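PDB 4JGA: 3-oxoacyl-[acyl-carrier-protein] synthase 2 from Rickettsia rickettsii, which probably catalyses the condensation of malonyl-ACP with a growing acyl-ACP chain, the elongation step of bacterial fatty acid synthesis. Local coordinates for residues A[153-156]-A[157-161]; A[262-266]-A[267-271]; A[378-381]-A[382-385]. All coordinates share one frame; numbering follows the deposited sequence.

How the interactions relate
Three local contacts within a thiolase-fold synthase illustrate a short helix, a helix start and a helix end. Interaction 1 (153-161) contains the short helix 155-159, which packs against the second subunit. Interaction 2 (262-271) is the junction where strand 257-265 becomes helix 266-271, and interaction 3 (378-385) is the end of helix 368-382. The centre of interaction 1 lies about 34 Å from that of interaction 2 and about 38 Å from that of interaction 3, on the opposite side of the chain's centre from the latter. The centres of interactions 2 and 3 are about 21 Å apart, and none of the three touches another. Interaction 3 alone belongs to the C-terminal synthase domain, with the side chain of Ala379 about 11 Å from the bound potassium ion.

Interaction 1 of 3, residues A[153-156]-A[157-161]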
loop_
_atom_site.group_PDB
_atom_site.type_symbol
_atom_site.label_atom_id
_atom_site.label_comp_id
_atom_site.label_asym_id
_atom_site.label_seq_id
_atom_site.Cartn_x
_atom_site.Cartn_y
_atom_site.Cartn_z
ATOM N N PRO A 153 10.701 -12.331 -17.747
ATOM C CA PRO A 153 10.085 -13.080 -16.643
ATOM C C PRO A 153 10.072 -12.294 -15.320
ATOM O O PRO A 153 9.214 -12.530 -14.483
ATOM C CB PRO A 153 10.986 -14.330 -16.521
ATOM C CG PRO A 153 11.696 -14.443 -17.846
ATOM C CD PRO A 153 11.852 -13.045 -18.355
ATOM N N PHE A 154 11.021 -11.378 -15.130
ATOM C CA PHE A 154 11.089 -10.616 -13.893
ATOM C C PHE A 154 10.152 -9.387 -13.840
ATOM O O PHE A 154 10.082 -8.727 -12.810
ATOM C CB PHE A 154 12.527 -10.146 -13.666
ATOM C CG PHE A 154 13.446 -11.232 -13.285
ATOM C CD1 PHE A 154 13.620 -11.566 -11.948
ATOM C CD2 PHE A 154 14.142 -11.929 -14.246
ATOM C CE1 PHE A 154 14.494 -12.578 -11.584
ATOM C CE2 PHE A 154 15.002 -12.955 -13.903
ATOM C CZ PHE A 154 15.187 -13.282 -12.570
ATOM N N PHE A 155 9.419 -9.091 -14.926
ATOM C CA PHE A 155 8.629 -7.862 -14.993
ATOM C C PHE A 155 7.654 -7.650 -13.809
ATOM O O PHE A 155 7.687 -6.593 -13.146
ATOM C CB PHE A 155 7.862 -7.772 -16.313
ATOM C CG PHE A 155 6.911 -6.606 -16.364
ATOM C CD1 PHE A 155 7.377 -5.302 -16.161
ATOM C CD2 PHE A 155 5.536 -6.810 -16.535
ATOM C CE1 PHE A 155 6.493 -4.238 -16.152
ATOM C CE2 PHE A 155 4.657 -5.746 -16.546
ATOM C CZ PHE A 155 5.127 -4.447 -16.355
ATOM N N ILE A 156 6.812 -8.639 -13.525
ATOM C CA ILE A 156 5.809 -8.462 -12.466
ATOM C C ILE A 156 6.457 -8.207 -11.108
ATOM O O ILE A 156 6.234 -7.144 -10.516
ATOM C CB ILE A 156 4.783 -9.617 -12.421
ATOM C CG1 ILE A 156 3.974 -9.661 -13.727
ATOM C CG2 ILE A 156 3.865 -9.450 -11.221
ATOM C CD1 ILE A 156 3.115 -8.434 -13.976
ATOM N N PRO A 157 7.277 -9.151 -10.592
ATOM C CA PRO A 157 7.880 -8.838 -9.270
ATOM C C PRO A 157 8.716 -7.541 -9.250
ATOM O O PRO A 157 8.765 -6.823 -8.226
ATOM C CB PRO A 157 8.739 -10.098 -8.960
ATOM C CG PRO A 157 8.961 -10.765 -10.280
ATOM C CD PRO A 157 7.688 -10.482 -11.070
ATOM N N ALA A 158 9.380 -7.239 -10.362
ATOM C CA ALA A 158 10.228 -6.051 -10.433
ATOM C C ALA A 158 9.446 -4.755 -10.299
ATOM O O ALA A 158 10.022 -3.725 -9.921
ATOM C CB ALA A 158 10.985 -6.033 -11.738
ATOM N N SER A 159 8.155 -4.825 -10.616
ATOM C CA SER A 159 7.248 -3.696 -10.640
ATOM C C SER A 159 6.345 -3.597 -9.393
ATOM O O SER A 159 5.684 -2.570 -9.189
ATOM C CB SER A 159 6.297 -3.813 -11.840
ATOM O OG SER A 159 6.995 -3.801 -13.082
ATOM N N LEU A 160 6.278 -4.630 -8.578
ATOM C CA LEU A 160 5.323 -4.643 -7.475
ATOM C C LEU A 160 5.847 -3.918 -6.248
ATOM O O LEU A 160 6.938 -4.204 -5.763
ATOM C CB LEU A 160 4.986 -6.072 -7.097
ATOM C CG LEU A 160 4.108 -6.890 -8.026
ATOM C CD1 LEU A 160 3.989 -8.307 -7.506
ATOM C CD2 LEU A 160 2.726 -6.280 -8.094
ATOM N N ILE A 161 5.045 -2.991 -5.729
ATOM C CA ILE A 161 5.442 -2.239 -4.515
ATOM C C ILE A 161 5.873 -3.147 -3.367
ATOM O O ILE A 161 6.848 -2.881 -2.660
ATOM C CB ILE A 161 4.360 -1.211 -4.093
ATOM C CG1 ILE A 161 4.339 -0.088 -5.123
ATOM C CG2 ILE A 161 4.666 -0.624 -2.712
ATOM C CD1 ILE A 161 3.246 0.949 -4.970
#
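Ser159 reaches back one turn to Phe155 in a helix barely longer than a turn. Its OG donates to Phe155 O at 2.9 Å, the hydroxyl tilted 33° from the carbonyl plane. Ser159 OG also lies 3.1 Å from Phe155 CE1, oblique to the ring. With OG anti to the carbonyl carbon (chi1 -62°), the hydroxyl turns back toward the preceding turn. Ser159 N bonds to Ile156 O at 3.0 Å, and only weakly to Phe155 O. Another backbone bond, Ala158 N to Phe154 O at 2.9 Å, closes the first turn, and Pro157 CG rests 3.4 Å from Phe154 O. Just past the helix end, Leu160 CD1 meets Ile156 CG2 at 3.9 Å, the two branched chains crossing at a slant.

Further out, Met135 and Ile136 of helix 133-146 pack on Ser159, and Thr139 on Phe155. Val219 and Gly223 of the second subunit press on Phe155 and Ile156, placing this helix at the dimer interface. The buried serine hydroxyl thus spends its proton on its own helix, adding a side-chain bond to a carbonyl that the backbone holds only weakly.

Interaction 2 of 3, residues A[262-266]-A[267-271]; sequences VLEEY and EHALN
Glu264 and His268 form a short, directed hydrogen bond: His268 ND1 donates to Glu264 OE2 at 2.6 Å, with the oxygen almost exactly in the imidazole plane and met on its anti side. The carboxylate and ring planes stand 60° apart. OE2 also forms a salt bridge with Arg272, while OE1 accepts from Thr21, so both carboxylate oxygens are held.

The neighbouring acid, Glu265, caps the helix. Its OE1 accepts from His268 N at 2.8 Å and its OE2 from Glu267 N at 3.1 Å, both donors lying above the carboxylate plane. A bend at chi2 (-84°) folds the chain back over these first amide groups, which leaves the negative group at the helix N-terminus, where the dipole should favour it.

This is an N-cap at a strand-to-helix junction: strand 257-265 of the central mixed sheet runs straight into helix 266-271, the directions of the two short segments differing by 96°. Backbone bonds take over from there, Ala269 N to Glu265 O at 3.0 Å and Leu270 N to Tyr266 O at 2.9 Å.

Outside the polar core, Leu270 CD1 sits over one face of the Tyr266 ring, 3.7 Å from its centroid, in a CH-pi contact offset toward the rim. Val19 of the adjoining strand 18-26 packs against Tyr266 and Ala269, and Trp111 meets the His268 ring edge-to-face.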
loop_
_atom_site.group_PDB
_atom_site.type_symbol
_atom_site.label_atom_id
_atom_site.label_comp_id
_atom_site.label_asym_id
_atom_site.label_seq_id
_atom_site.Cartn_x
_atom_site.Cartn_y
_atom_site.Cartn_z
ATOM N N VAL A 262 14.377 0.686 11.797
ATOM C CA VAL A 262 13.984 -0.426 12.633
ATOM C C VAL A 262 13.295 0.151 13.871
ATOM O O VAL A 262 13.850 0.998 14.581
ATOM C CB VAL A 262 15.180 -1.300 13.060
ATOM C CG1 VAL A 262 14.727 -2.518 13.845
ATOM C CG2 VAL A 262 15.971 -1.732 11.816
ATOM N N LEU A 263 12.049 -0.301 14.062
ATOM C CA LEU A 263 11.274 -0.051 15.269
ATOM C C LEU A 263 11.202 -1.324 16.084
ATOM O O LEU A 263 11.160 -2.432 15.547
ATOM C CB LEU A 263 9.861 0.426 14.956
ATOM C CG LEU A 263 9.708 1.664 14.064
ATOM C CD1 LEU A 263 8.220 2.012 14.002
ATOM C CD2 LEU A 263 10.551 2.861 14.532
ATOM N N GLU A 264 11.156 -1.156 17.393
ATOM C CA GLU A 264 11.292 -2.265 18.281
ATOM C C GLU A 264 10.560 -2.022 19.588
ATOM O O GLU A 264 10.537 -0.891 20.113
ATOM C CB GLU A 264 12.777 -2.511 18.493
ATOM C CG GLU A 264 13.118 -3.747 19.328
ATOM C CD GLU A 264 14.596 -4.125 19.226
ATOM O OE1 GLU A 264 15.359 -3.396 18.529
ATOM O OE2 GLU A 264 14.971 -5.161 19.831
ATOM N N GLU A 265 9.946 -3.078 20.116
ATOM C CA GLU A 265 9.284 -2.987 21.417
ATOM C C GLU A 265 10.369 -2.668 22.472
ATOM O O GLU A 265 11.474 -3.206 22.432
ATOM C CB GLU A 265 8.565 -4.288 21.749
ATOM C CG GLU A 265 7.707 -4.229 22.998
ATOM C CD GLU A 265 8.472 -4.479 24.282
ATOM O OE1 GLU A 265 9.378 -5.341 24.296
ATOM O OE2 GLU A 265 8.162 -3.812 25.296
ATOM N N TYR A 266 10.048 -1.778 23.399
ATOM C CA TYR A 266 11.080 -1.190 24.238
ATOM C C TYR A 266 11.813 -2.221 25.098
ATOM O O TYR A 266 13.020 -2.205 25.139
ATOM C CB TYR A 266 10.483 -0.069 25.098
ATOM C CG TYR A 266 11.478 0.734 25.896
ATOM C CD1 TYR A 266 12.780 0.917 25.439
ATOM C CD2 TYR A 266 11.127 1.307 27.102
ATOM C CE1 TYR A 266 13.702 1.653 26.153
ATOM C CE2 TYR A 266 12.040 2.053 27.838
ATOM C CZ TYR A 266 13.327 2.238 27.351
ATOM O OH TYR A 266 14.275 2.955 28.058
ATOM N N GLU A 267 11.097 -3.082 25.816
ATOM C CA GLU A 267 11.765 -4.073 26.679
ATOM C C GLU A 267 12.691 -4.987 25.864
ATOM O O GLU A 267 13.841 -5.233 26.245
ATOM C CB GLU A 267 10.786 -4.921 27.505
ATOM C CG GLU A 267 9.906 -4.142 28.483
ATOM C CD GLU A 267 10.672 -3.259 29.475
ATOM O OE1 GLU A 267 11.615 -3.766 30.092
ATOM O OE2 GLU A 267 10.354 -2.044 29.655
ATOM N N HIS A 268 12.168 -5.463 24.736
ATOM C CA HIS A 268 12.920 -6.252 23.764
ATOM C C HIS A 268 14.240 -5.580 23.352
ATOM O O HIS A 268 15.308 -6.204 23.428
ATOM C CB HIS A 268 12.050 -6.451 22.544
ATOM C CG HIS A 268 12.551 -7.482 21.594
ATOM N ND1 HIS A 268 13.466 -7.194 20.608
ATOM C CD2 HIS A 268 12.203 -8.776 21.428
ATOM C CE1 HIS A 268 13.695 -8.289 19.903
ATOM N NE2 HIS A 268 12.927 -9.253 20.367
ATOM N N ALA A 269 14.171 -4.301 23.013
ATOM C CA ALA A 269 15.362 -3.511 22.722
ATOM C C ALA A 269 16.341 -3.455 23.914
ATOM O O ALA A 269 17.539 -3.725 23.754
ATOM C CB ALA A 269 14.989 -2.113 22.292
ATOM N N LEU A 270 15.822 -3.121 25.093
ATOM C CA LEU A 270 16.655 -3.058 26.297
ATOM C C LEU A 270 17.297 -4.390 26.636
ATOM O O LEU A 270 18.469 -4.441 26.955
ATOM C CB LEU A 270 15.862 -2.592 27.516
ATOM C CG LEU A 270 15.361 -1.157 27.451
ATOM C CD1 LEU A 270 14.415 -0.890 28.627
ATOM C CD2 LEU A 270 16.533 -0.180 27.423
ATOM N N ASN A 271 16.516 -5.459 26.560
ATOM C CA ASN A 271 17.004 -6.786 26.885
ATOM C C ASN A 271 18.181 -7.237 26.047
ATOM O O ASN A 271 18.989 -8.020 26.554
ATOM C CB ASN A 271 15.900 -7.829 26.768
ATOM C CG ASN A 271 14.905 -7.751 27.916
ATOM O OD1 ASN A 271 15.173 -7.146 28.964
ATOM N ND2 ASN A 271 13.742 -8.348 27.718
#

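Interaction 3 of 3, residues A[378-381]-A[382-385]; sequences LAIR and DQIA
Ala379 and Ile384 make the close-packed side of this helix end. Ile384 N donates to Ala379 O at 3.1 Å, the 6→1 bond of a Schellman motif that closes helix 368-382, while Ile384 O comes back to within 3.1 Å of Ala379 CB. The chain can turn this sharply because Gln383, the first residue to leave the helix, takes a positive phi of 49°. Just before it, Asp382 N still keeps a regular helical bond to Leu378 O at 2.9 Å.

Gln383 adds its side chain to the termination. NE2 donates to Ile380 O at 2.7 Å, with the acceptor lying in the amide plane and the donor on a carbonyl lone pair; the bend at chi2 (-67°) folds the amide back to this oxygen. The backbone N of Gln383 gives the same acceptor the motif's 5→2 bond, here weak. A second bond from NE2 to Ile412 O helps fix the rotation of the amide.

The more exposed side carries charge instead. Arg381 and Asp382, adjacent in sequence, lie alongside each other and point the same way, with the guanidinium gripping the carboxylate side-on: NE to OD1 at 2.9 Å and NH2 to OD2 at 3.0 Å. OD1 is met from above the carboxylate plane, OD2 on its syn side, the two flat groups being 36° apart. Leu378 CD2 lies over the centre of one guanidinium face, 3.5 Å above it. OD2 has a further donor in Trp37 NE1, which ties the ion pair to helix 33-41.

That helix reaches both sides, Trp37 touching Leu378 and Arg381 and Val41 touching Ile384, while Ile412 packs on Ala379 and Ile380. Beyond the turn, the chain enters the short, weakly bonded strand 384-385, which pairs antiparallel with 408-409.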
loop_
_atom_site.group_PDB
_atom_site.type_symbol
_atom_site.label_atom_id
_atom_site.label_comp_id
_atom_site.label_asym_id
_atom_site.label_seq_id
_atom_site.Cartn_x
_atom_site.Cartn_y
_atom_site.Cartn_z
ATOM N N LEU A 378 17.610 12.278 14.159
ATOM C CA LEU A 378 18.977 12.789 14.212
ATOM C C LEU A 378 19.033 14.196 14.814
ATOM O O LEU A 378 19.996 14.542 15.447
ATOM C CB LEU A 378 19.634 12.746 12.811
ATOM C CG LEU A 378 19.848 11.325 12.285
ATOM C CD1 LEU A 378 20.091 11.297 10.785
ATOM C CD2 LEU A 378 21.002 10.680 12.982
ATOM N N ALA A 379 18.000 15.009 14.589
ATOM C CA ALA A 379 17.940 16.325 15.232
ATOM C C ALA A 379 17.962 16.187 16.758
ATOM O O ALA A 379 18.552 17.007 17.467
ATOM C CB ALA A 379 16.704 17.101 14.794
ATOM N N ILE A 380 17.306 15.141 17.252
ATOM C CA ILE A 380 17.336 14.829 18.678
ATOM C C ILE A 380 18.728 14.346 19.063
ATOM O O ILE A 380 19.283 14.798 20.058
ATOM C CB ILE A 380 16.326 13.737 19.058
ATOM C CG1 ILE A 380 14.917 14.313 19.051
ATOM C CG2 ILE A 380 16.622 13.154 20.432
ATOM C CD1 ILE A 380 13.819 13.256 19.025
ATOM N N ARG A 381 19.279 13.408 18.285
ATOM C CA ARG A 381 20.628 12.887 18.607
ATOM C C ARG A 381 21.669 14.014 18.698
ATOM O O ARG A 381 22.474 14.025 19.633
ATOM C CB ARG A 381 21.104 11.843 17.608
ATOM C CG ARG A 381 22.358 11.115 18.095
ATOM C CD ARG A 381 23.051 10.303 17.007
ATOM N NE ARG A 381 23.620 11.183 16.004
ATOM C CZ ARG A 381 24.086 10.788 14.823
ATOM N NH1 ARG A 381 24.097 9.510 14.485
ATOM N NH2 ARG A 381 24.552 11.691 13.976
ATOM N N ASP A 382 21.630 14.957 17.751
ATOM C CA ASP A 382 22.666 15.964 17.640
ATOM C C ASP A 382 22.224 17.347 18.115
ATOM O O ASP A 382 22.991 18.292 18.025
ATOM C CB ASP A 382 23.212 16.035 16.211
ATOM C CG ASP A 382 23.925 14.748 15.795
ATOM O OD1 ASP A 382 24.224 13.899 16.674
ATOM O OD2 ASP A 382 24.140 14.556 14.579
ATOM N N GLN A 383 21.002 17.453 18.653
ATOM C CA GLN A 383 20.520 18.724 19.212
ATOM C C GLN A 383 20.760 19.846 18.212
ATOM O O GLN A 383 21.355 20.889 18.492
ATOM C CB GLN A 383 21.183 19.012 20.557
ATOM C CG GLN A 383 20.882 17.963 21.618
ATOM C CD GLN A 383 19.414 17.960 22.025
ATOM O OE1 GLN A 383 18.950 18.871 22.709
ATOM N NE2 GLN A 383 18.678 16.949 21.584
ATOM N N ILE A 384 20.251 19.613 17.017
ATOM C CA ILE A 384 20.362 20.577 15.960
ATOM C C ILE A 384 19.196 20.452 14.992
ATOM O O ILE A 384 18.771 19.355 14.657
ATOM C CB ILE A 384 21.718 20.463 15.239
ATOM C CG1 ILE A 384 21.930 21.647 14.313
ATOM C CG2 ILE A 384 21.842 19.180 14.460
ATOM C CD1 ILE A 384 23.377 21.789 13.885
ATOM N N ALA A 385 18.685 21.606 14.580
ATOM C CA ALA A 385 17.632 21.692 13.613
ATOM C C ALA A 385 18.257 22.007 12.261
ATOM O O ALA A 385 19.011 22.979 12.141
ATOM C CB ALA A 385 16.678 22.817 14.010
#